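Local coordinates for protein salmonella typhimurium DB7155 bacteriophage DET7 tailspike (Bacteriophage, PDB 2V5I) that probably serves phage Det7 as its trimeric receptor-binding tailspike, binding the O-antigen polysaccharide of Salmonella and hydrolysing it, at residues I63-K68 with S84-P89; N78-G83 with S164-R169; N450-E455 with S474-Y479. One frame throughout, in Å; residues are numbered along the deposited sequence. Where two conformers were deposited one is given.

Interaction 1. Residues I63-K68 with S84-P89; sequences INCKAK and SVINQP
Ile63 and Cys65 join Val85 and Asn87 through three backbone hydrogen bonds: Ile63 N to Val85 O (2.8 Å), Asn87 N to Ile63 O (2.8 Å) and Cys65 N to Asn87 O (2.9 Å). They zip together two parallel strands on successive coils of the right-handed beta-helix of the P22-tailspike family, and the strand directions differ by only 11°. Where the strands end, water takes over: one bridges Cys65 O and Gln88 OE1, another links Ala67 O with Gln88 O, while Gln88 NE2 bonds to Gly83 O of the second subunit. Asparagine repeats on the partly exposed face, Asn64 beside Asn87, their amide planes nearly coplanar. Asn64 ND2 comes within 3.0 Å of Asn87 OD1, but the angle is too poor for a hydrogen bond. The buried face carries Ile63 and Ile86, side by side and pointing the same way, with CD1 of Ile63 4.0 Å from CG1 of Ile86; branched aliphatic chains suit this interior, where Phe56 and Met80 also pack. Cys65 follows on the same face. Its SG, anti to the carbonyl carbon (chi1 -56°), is compact enough to lie over the turn into Pro89, 3.7 Å from Pro89 CA.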
loop_
_atom_site.group_PDB
_atom_site.type_symbol
_atom_site.label_atom_id
_atom_site.label_comp_id
_atom_site.label_asym_id
_atom_site.label_seq_id
_atom_site.Cartn_x
_atom_site.Cartn_y
_atom_site.Cartn_z
ATOM N N ILE A 63 -0.927 34.825 12.318
ATOM C CA ILE A 63 0.340 35.158 12.949
ATOM C C ILE A 63 1.372 34.637 12.005
ATOM O O ILE A 63 1.461 33.435 11.791
ATOM C CB ILE A 63 0.541 34.512 14.349
ATOM C CG1 ILE A 63 -0.678 34.819 15.262
ATOM C CG2 ILE A 63 1.847 34.958 14.947
ATOM C CD1 ILE A 63 -0.580 34.217 16.627
ATOM N N ASN A 64 2.146 35.550 11.425
ATOM C CA ASN A 64 3.210 35.217 10.515
ATOM C C ASN A 64 4.541 35.351 11.219
ATOM O O ASN A 64 4.953 36.456 11.571
ATOM C CB ASN A 64 3.132 36.140 9.293
ATOM C CG ASN A 64 1.851 35.963 8.528
ATOM O OD1 ASN A 64 1.078 36.919 8.310
ATOM N ND2 ASN A 64 1.589 34.762 8.149
ATOM N N CYS A 65 5.222 34.234 11.461
ATOM C CA CYS A 65 6.484 34.299 12.192
ATOM C C CYS A 65 7.657 34.353 11.227
ATOM O O CYS A 65 7.747 33.531 10.308
ATOM C CB CYS A 65 6.638 33.102 13.110
ATOM S SG CYS A 65 5.236 32.926 14.262
ATOM N N LYS A 66 8.552 35.329 11.425
ATOM C CA LYS A 66 9.814 35.443 10.682
ATOM C C LYS A 66 10.985 35.629 11.659
ATOM O O LYS A 66 11.984 36.268 11.355
ATOM C CB LYS A 66 9.734 36.618 9.671
ATOM C CG LYS A 66 8.652 36.378 8.590
ATOM C CD LYS A 66 8.683 37.360 7.438
ATOM C CE LYS A 66 7.662 36.988 6.355
ATOM N NZ LYS A 66 7.776 37.866 5.109
ATOM N N ALA A 67 10.848 35.013 12.825
ATOM C CA ALA A 67 11.820 35.071 13.923
ATOM C C ALA A 67 11.407 34.046 14.974
ATOM O O ALA A 67 10.400 33.331 14.765
ATOM C CB ALA A 67 11.912 36.461 14.504
ATOM N N LYS A 68 12.160 33.930 16.060
ATOM C CA LYS A 68 12.019 32.845 17.037
ATOM C C LYS A 68 11.430 33.308 18.348
ATOM O O LYS A 68 11.661 34.448 18.748
ATOM C CB LYS A 68 13.358 32.231 17.346
ATOM C CG LYS A 68 14.155 31.771 16.153
ATOM C CD LYS A 68 15.519 31.234 16.591
ATOM C CE LYS A 68 16.322 30.655 15.443
ATOM N NZ LYS A 68 17.518 29.889 15.968
ATOM N N SER A 84 -7.919 30.887 13.695
ATOM C CA SER A 84 -6.618 31.536 13.712
ATOM C C SER A 84 -5.559 30.609 13.062
ATOM O O SER A 84 -5.668 29.399 13.174
ATOM C CB SER A 84 -6.198 31.883 15.149
ATOM O OG SER A 84 -7.056 32.890 15.726
ATOM N N VAL A 85 -4.473 31.203 12.569
ATOM C CA VAL A 85 -3.383 30.438 11.906
ATOM C C VAL A 85 -2.079 30.974 12.438
ATOM O O VAL A 85 -1.916 32.172 12.500
ATOM C CB VAL A 85 -3.431 30.583 10.380
ATOM C CG1 VAL A 85 -2.227 29.943 9.729
ATOM C CG2 VAL A 85 -4.721 29.949 9.866
ATOM N N ILE A 86 -1.161 30.079 12.758
ATOM C CA ILE A 86 0.213 30.448 13.150
ATOM C C ILE A 86 1.167 29.862 12.127
ATOM O O ILE A 86 1.309 28.640 12.044
ATOM C CB ILE A 86 0.546 29.904 14.594
ATOM C CG1 ILE A 86 -0.548 30.362 15.592
ATOM C CG2 ILE A 86 1.876 30.431 15.029
ATOM C CD1 ILE A 86 -0.361 29.773 17.023
ATOM N N ASN A 87 1.770 30.725 11.309
ATOM C CA ASN A 87 2.685 30.301 10.243
ATOM C C ASN A 87 4.129 30.369 10.684
ATOM O O ASN A 87 4.623 31.415 11.119
ATOM C CB ASN A 87 2.517 31.227 9.014
ATOM C CG ASN A 87 1.169 31.068 8.348
ATOM O OD1 ASN A 87 0.359 32.029 8.206
ATOM N ND2 ASN A 87 0.900 29.865 7.942
ATOM N N GLN A 88 4.841 29.251 10.516
ATOM C CA GLN A 88 6.285 29.173 10.716
ATOM C C GLN A 88 6.808 29.565 12.104
ATOM O O GLN A 88 7.880 30.172 12.233
ATOM C CB GLN A 88 7.083 29.929 9.595
ATOM C CG GLN A 88 6.920 29.393 8.191
ATOM C CD GLN A 88 7.561 30.297 7.111
ATOM O OE1 GLN A 88 6.926 31.217 6.592
ATOM N NE2 GLN A 88 8.795 30.021 6.769
ATOM N N PRO A 89 6.071 29.173 13.179
ATOM C CA PRO A 89 6.606 29.460 14.490
ATOM C C PRO A 89 7.900 28.665 14.692
ATOM O O PRO A 89 8.115 27.601 14.088
ATOM C CB PRO A 89 5.513 28.998 15.445
ATOM C CG PRO A 89 4.850 27.899 14.705
ATOM C CD PRO A 89 4.876 28.347 13.255
HETATM O O HOH W 1 5.719 33.346 8.234
HETATM O O HOH W 2 9.951 31.889 12.192
#

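Interaction 2. Residues N78-G83 with S164-R169; sequences NNMGPG and SRVEIR
Gly83 and Arg165 meet through their backbones, and the flat groups lie a little farther along 164-169, where the Arg169 guanidinium has the Glu167 carboxyl group at its edge, in plane. The salt bridge is side-on: Arg169 NE, 2.9 Å from Glu167 OE1, meets that oxygen nearly along its C-O axis, whereas NH2 approaches the same atom from 51° above the carboxylate plane. The Arg165 side chain starts toward Gly83 but bends at chi2 and leads away to a salt bridge with Asp192 of the third subunit. In the beta-helix, 78-83 is the turn from strand 73-78 into strand 85-92, and it rests on the turn of the next coil that enters strand 167-169. Gly83 N gives Arg165 O a short but bent, weak hydrogen bond (2.7 Å, 130° at the hydrogen). Glycine suits this position because at phi 92° a CB would jam against the preceding carbonyl oxygen. Pro82 CA directs a C-H at Ser164 O, 3.2 Å away, and a water joins Met80 O to Ser164 N. The buried Val166 adds the apolar part of the contact: its CG2, anti to the carbonyl carbon and beside the backbone N, lies 4.3 Å from Met80 CB and 4.1 Å from Gly81 O.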
loop_
_atom_site.group_PDB
_atom_site.type_symbol
_atom_site.label_atom_id
_atom_site.label_comp_id
_atom_site.label_asym_id
_atom_site.label_seq_id
_atom_site.Cartn_x
_atom_site.Cartn_y
_atom_site.Cartn_z
ATOM N N ASN A 78 -3.934 32.235 25.221
ATOM C CA ASN A 78 -5.315 32.124 25.667
ATOM C C ASN A 78 -6.268 32.900 24.799
ATOM O O ASN A 78 -5.909 33.934 24.216
ATOM C CB ASN A 78 -5.437 32.718 27.082
ATOM C CG ASN A 78 -4.646 31.962 28.122
ATOM O OD1 ASN A 78 -4.852 30.785 28.326
ATOM N ND2 ASN A 78 -3.728 32.657 28.799
ATOM N N ASN A 79 -7.496 32.386 24.696
ATOM C CA ASN A 79 -8.585 33.044 23.986
ATOM C C ASN A 79 -8.309 33.356 22.517
ATOM O O ASN A 79 -8.796 34.342 21.979
ATOM C CB ASN A 79 -8.993 34.305 24.740
ATOM C CG ASN A 79 -9.377 34.030 26.153
ATOM O OD1 ASN A 79 -10.092 33.057 26.441
ATOM N ND2 ASN A 79 -8.935 34.895 27.061
ATOM N N MET A 80 -7.586 32.463 21.826
ATOM C CA MET A 80 -7.497 32.585 20.371
ATOM C C MET A 80 -8.848 32.361 19.724
ATOM O O MET A 80 -9.569 31.437 20.073
ATOM C CB MET A 80 -6.517 31.579 19.791
ATOM C CG MET A 80 -5.067 31.749 20.332
ATOM S SD MET A 80 -3.806 30.787 19.439
ATOM C CE MET A 80 -3.647 31.793 17.989
ATOM N N GLY A 81 -9.148 33.181 18.718
ATOM C CA GLY A 81 -10.389 33.015 17.978
ATOM C C GLY A 81 -10.337 31.853 17.036
ATOM O O GLY A 81 -9.270 31.440 16.564
ATOM N N PRO A 82 -11.496 31.301 16.722
ATOM C CA PRO A 82 -11.511 30.142 15.879
ATOM C C PRO A 82 -11.110 30.459 14.489
ATOM O O PRO A 82 -11.563 31.462 13.947
ATOM C CB PRO A 82 -12.970 29.676 15.938
ATOM C CG PRO A 82 -13.731 30.878 16.380
ATOM C CD PRO A 82 -12.824 31.717 17.181
ATOM N N GLY A 83 -10.285 29.596 13.897
ATOM C CA GLY A 83 -9.802 29.859 12.559
ATOM C C GLY A 83 -8.485 30.600 12.530
ATOM O O GLY A 83 -8.003 30.937 11.486
ATOM N N SER A 164 -10.409 26.361 19.300
ATOM C CA SER A 164 -11.088 25.543 18.302
ATOM C C SER A 164 -10.616 25.987 16.928
ATOM O O SER A 164 -10.531 27.200 16.665
ATOM C CB SER A 164 -12.598 25.741 18.455
ATOM O OG SER A 164 -13.259 25.172 17.372
ATOM N N ARG A 165 -10.318 25.032 16.037
ATOM C CA ARG A 165 -9.974 25.326 14.629
ATOM C C ARG A 165 -8.787 26.267 14.503
ATOM O O ARG A 165 -8.848 27.289 13.777
ATOM C CB ARG A 165 -11.198 25.916 13.879
ATOM C CG ARG A 165 -12.470 25.124 14.003
ATOM C CD ARG A 165 -12.885 24.369 12.764
ATOM N NE ARG A 165 -14.181 23.702 13.019
ATOM C CZ ARG A 165 -14.634 22.588 12.433
ATOM N NH1 ARG A 165 -13.928 21.948 11.512
ATOM N NH2 ARG A 165 -15.820 22.105 12.785
ATOM N N VAL A 166 -7.770 26.032 15.295
ATOM C CA VAL A 166 -6.512 26.754 15.179
ATOM C C VAL A 166 -5.561 25.832 14.465
ATOM O O VAL A 166 -5.488 24.641 14.793
ATOM C CB VAL A 166 -5.970 27.203 16.519
ATOM C CG1 VAL A 166 -4.506 27.749 16.418
ATOM C CG2 VAL A 166 -6.901 28.197 17.150
ATOM N N GLU A 167 -4.856 26.382 13.481
ATOM C CA GLU A 167 -3.841 25.617 12.704
ATOM C C GLU A 167 -2.465 26.207 12.906
ATOM O O GLU A 167 -2.314 27.424 12.825
ATOM C CB GLU A 167 -4.133 25.709 11.228
ATOM C CG GLU A 167 -5.279 24.830 10.806
ATOM C CD GLU A 167 -5.220 24.469 9.312
ATOM O OE1 GLU A 167 -4.355 25.004 8.585
ATOM O OE2 GLU A 167 -6.060 23.656 8.861
ATOM N N ILE A 168 -1.483 25.339 13.110
ATOM C CA ILE A 168 -0.055 25.721 13.120
ATOM C C ILE A 168 0.539 25.100 11.862
ATOM O O ILE A 168 0.279 23.924 11.585
ATOM C CB ILE A 168 0.659 25.127 14.362
ATOM C CG1 ILE A 168 0.173 25.828 15.622
ATOM C CG2 ILE A 168 2.155 25.284 14.200
ATOM C CD1 ILE A 168 0.812 25.338 16.899
ATOM N N ARG A 169 1.208 25.906 11.042
ATOM C CA ARG A 169 1.758 25.432 9.788
ATOM C C ARG A 169 3.269 25.615 9.762
ATOM O O ARG A 169 3.773 26.674 10.177
ATOM C CB ARG A 169 1.146 26.220 8.624
ATOM C CG ARG A 169 -0.387 26.051 8.505
ATOM C CD ARG A 169 -0.970 26.879 7.371
ATOM N NE ARG A 169 -2.437 26.797 7.403
ATOM C CZ ARG A 169 -3.263 27.672 6.826
ATOM N NH1 ARG A 169 -2.789 28.719 6.150
ATOM N NH2 ARG A 169 -4.569 27.495 6.941
HETATM O O HOH W 3 -10.932 29.192 19.226
#

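Interaction 3. Residues N450-E455 with S474-Y479; sequences NSDTAE and SHLNGY
Thr453 and His475 face each other as a non-hydrogen-bonded antiparallel pair, their CA atoms 4.4 Å apart and their side chains side by side, pointing the same way. The methyl carbon CG2 of Thr453 does the touching: it comes obliquely to the imidazole, 3.3 Å from His475 ND1. The first torsion of Thr453 explains this, since at 63° it turns OG1 into the crowded position between backbone N and carbonyl carbon, so that CG2 sits beside the N. Next in the register, Ala454 and Ser474 form a hydrogen-bonded pair, with Ser474 N to Ala454 O at 2.8 Å and Ala454 N to Ser474 O at 3.0 Å. A third bond, from Leu476 N to Asp452 O (3.0 Å), ties the strand to the residue just before 453. Between these bonds, Thr453 CA also turns a C-H toward Ser474 O, 3.1 Å away.

This is the open end of a beta hairpin made by strands 453-460 and 470-476, the first two of an antiparallel sheet that follows the beta-helix, where the chains of the trimer intertwine. Over its open end the side chains of Asp452 and Leu476 cross obliquely. The Leu476 methyl CD2 lies 3.7 Å from Asp452 OD1 and 4.0 Å from Asp452 CA.

A second shell holds the first. Asp452 OD1 forms a salt bridge with Lys462 of the second subunit, whose Leu463 packs on Leu476; a carboxylate and an aliphatic chain thus each find a matching partner. The ring of His475 stacks with Trp486, and its NE2 is hydrogen-bonded to Glu488, which would probably favour a protonated imidazole. Small residues fit the other face, where Ala454 and Ser474 pack against Arg459 and Ile460 of the second subunit, and Ser474 OG pairs with Ser469 OG of that chain.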
loop_
_atom_site.group_PDB
_atom_site.type_symbol
_atom_site.label_atom_id
_atom_site.label_comp_id
_atom_site.label_asym_id
_atom_site.label_seq_id
_atom_site.Cartn_x
_atom_site.Cartn_y
_atom_site.Cartn_z
ATOM N N ASN A 450 17.821 -25.036 -9.424
ATOM C CA ASN A 450 19.178 -25.321 -9.031
ATOM C C ASN A 450 19.256 -26.573 -8.179
ATOM O O ASN A 450 19.967 -26.647 -7.177
ATOM C CB ASN A 450 19.815 -24.119 -8.331
ATOM C CG ASN A 450 20.165 -23.014 -9.326
ATOM O OD1 ASN A 450 20.897 -23.259 -10.293
ATOM N ND2 ASN A 450 19.643 -21.833 -9.106
ATOM N N SER A 451 18.468 -27.563 -8.566
ATOM C CA SER A 451 18.258 -28.756 -7.723
ATOM C C SER A 451 17.956 -29.981 -8.597
ATOM O O SER A 451 17.407 -29.850 -9.694
ATOM C CB SER A 451 17.044 -28.485 -6.820
ATOM O OG SER A 451 15.878 -28.340 -7.608
ATOM N N ASP A 452 18.291 -31.164 -8.079
ATOM C CA ASP A 452 17.906 -32.419 -8.724
ATOM C C ASP A 452 16.489 -32.845 -8.335
ATOM O O ASP A 452 15.986 -33.840 -8.873
ATOM C CB ASP A 452 18.884 -33.543 -8.349
ATOM C CG ASP A 452 20.271 -33.389 -8.995
ATOM O OD1 ASP A 452 20.449 -32.622 -9.965
ATOM O OD2 ASP A 452 21.199 -34.084 -8.511
ATOM N N THR A 453 15.812 -32.102 -7.432
ATOM C CA THR A 453 14.524 -32.521 -6.899
ATOM C C THR A 453 13.533 -31.360 -6.761
ATOM O O THR A 453 13.919 -30.196 -6.752
ATOM C CB THR A 453 14.675 -33.138 -5.499
ATOM O OG1 THR A 453 15.171 -32.137 -4.591
ATOM C CG2 THR A 453 15.639 -34.337 -5.516
ATOM N N ALA A 454 12.244 -31.691 -6.719
ATOM C CA ALA A 454 11.188 -30.730 -6.432
ATOM C C ALA A 454 10.309 -31.436 -5.393
ATOM O O ALA A 454 10.035 -32.627 -5.528
ATOM C CB ALA A 454 10.377 -30.428 -7.660
ATOM N N GLU A 455 9.809 -30.709 -4.378
ATOM C CA GLU A 455 9.027 -31.410 -3.342
ATOM C C GLU A 455 7.906 -30.583 -2.735
ATOM O O GLU A 455 7.979 -29.366 -2.692
ATOM C CB GLU A 455 9.920 -31.872 -2.181
ATOM C CG GLU A 455 10.142 -30.835 -1.091
ATOM C CD GLU A 455 11.074 -31.311 0.039
ATOM O OE1 GLU A 455 11.372 -32.531 0.103
ATOM O OE2 GLU A 455 11.501 -30.459 0.865
ATOM N N SER A 474 9.773 -35.329 -6.351
ATOM C CA SER A 474 10.187 -35.724 -7.700
ATOM C C SER A 474 11.724 -35.561 -7.811
ATOM O O SER A 474 12.292 -34.591 -7.315
ATOM C CB SER A 474 9.486 -34.818 -8.707
ATOM O OG SER A 474 9.861 -35.177 -10.019
ATOM N N HIS A 475 12.374 -36.504 -8.499
ATOM C CA HIS A 475 13.839 -36.566 -8.597
ATOM C C HIS A 475 14.156 -36.776 -10.074
ATOM O O HIS A 475 13.521 -37.606 -10.729
ATOM C CB HIS A 475 14.347 -37.810 -7.901
ATOM C CG HIS A 475 14.131 -37.864 -6.428
ATOM N ND1 HIS A 475 15.159 -37.641 -5.533
ATOM C CD2 HIS A 475 13.061 -38.238 -5.688
ATOM C CE1 HIS A 475 14.694 -37.808 -4.298
ATOM N NE2 HIS A 475 13.420 -38.160 -4.368
ATOM N N LEU A 476 15.139 -36.072 -10.609
ATOM C CA LEU A 476 15.522 -36.383 -11.978
ATOM C C LEU A 476 16.210 -37.739 -12.112
ATOM O O LEU A 476 16.904 -38.187 -11.180
ATOM C CB LEU A 476 16.329 -35.243 -12.591
ATOM C CG LEU A 476 17.704 -34.908 -12.101
ATOM C CD1 LEU A 476 18.779 -35.935 -12.539
ATOM C CD2 LEU A 476 18.089 -33.495 -12.613
ATOM N N ASN A 477 15.939 -38.437 -13.225
ATOM C CA ASN A 477 16.685 -39.644 -13.599
ATOM C C ASN A 477 17.919 -39.263 -14.431
ATOM O O ASN A 477 17.764 -38.728 -15.539
ATOM C CB ASN A 477 15.773 -40.644 -14.345
ATOM C CG ASN A 477 14.929 -41.483 -13.407
ATOM O OD1 ASN A 477 15.440 -42.061 -12.438
ATOM N ND2 ASN A 477 13.639 -41.685 -13.778
ATOM N N GLY A 478 19.099 -39.473 -13.854
ATOM C CA GLY A 478 20.330 -39.393 -14.645
ATOM C C GLY A 478 20.917 -38.000 -14.734
ATOM O O GLY A 478 21.866 -37.650 -14.002
ATOM N N TYR A 479 20.360 -37.190 -15.608
ATOM C CA TYR A 479 21.047 -35.975 -16.029
ATOM C C TYR A 479 20.066 -34.962 -16.630
ATOM O O TYR A 479 18.974 -35.320 -17.119
ATOM C CB TYR A 479 22.131 -36.373 -17.082
ATOM C CG TYR A 479 21.597 -37.203 -18.220
ATOM C CD1 TYR A 479 21.544 -38.575 -18.134
ATOM C CD2 TYR A 479 21.157 -36.626 -19.414
ATOM C CE1 TYR A 479 21.058 -39.345 -19.168
ATOM C CE2 TYR A 479 20.643 -37.386 -20.427
ATOM C CZ TYR A 479 20.625 -38.757 -20.313
ATOM O OH TYR A 479 20.127 -39.568 -21.328
#

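How the interactions relate
Interactions 1 and 2 belong to one piece of the beta-helix, their centres about 12 Å apart and their segments alternating along the chain. Strand 85-92 lies between 62-65 and 167-169, so interaction 1 serves one of its edges while the other probably bonds to interaction 2: Ile86 N lies 2.9 Å from Glu167 O, and Gln88 N 2.8 Å from Arg169 O. The turn 78-83 leads straight into 84-89. Interaction 3 stands far off on the opposite side of the chain's centre, its own centre about 71 Å from those of both others. There antiparallel pairing replaces parallel coils, yet all three contacts also reach neighbouring subunits of the trimer.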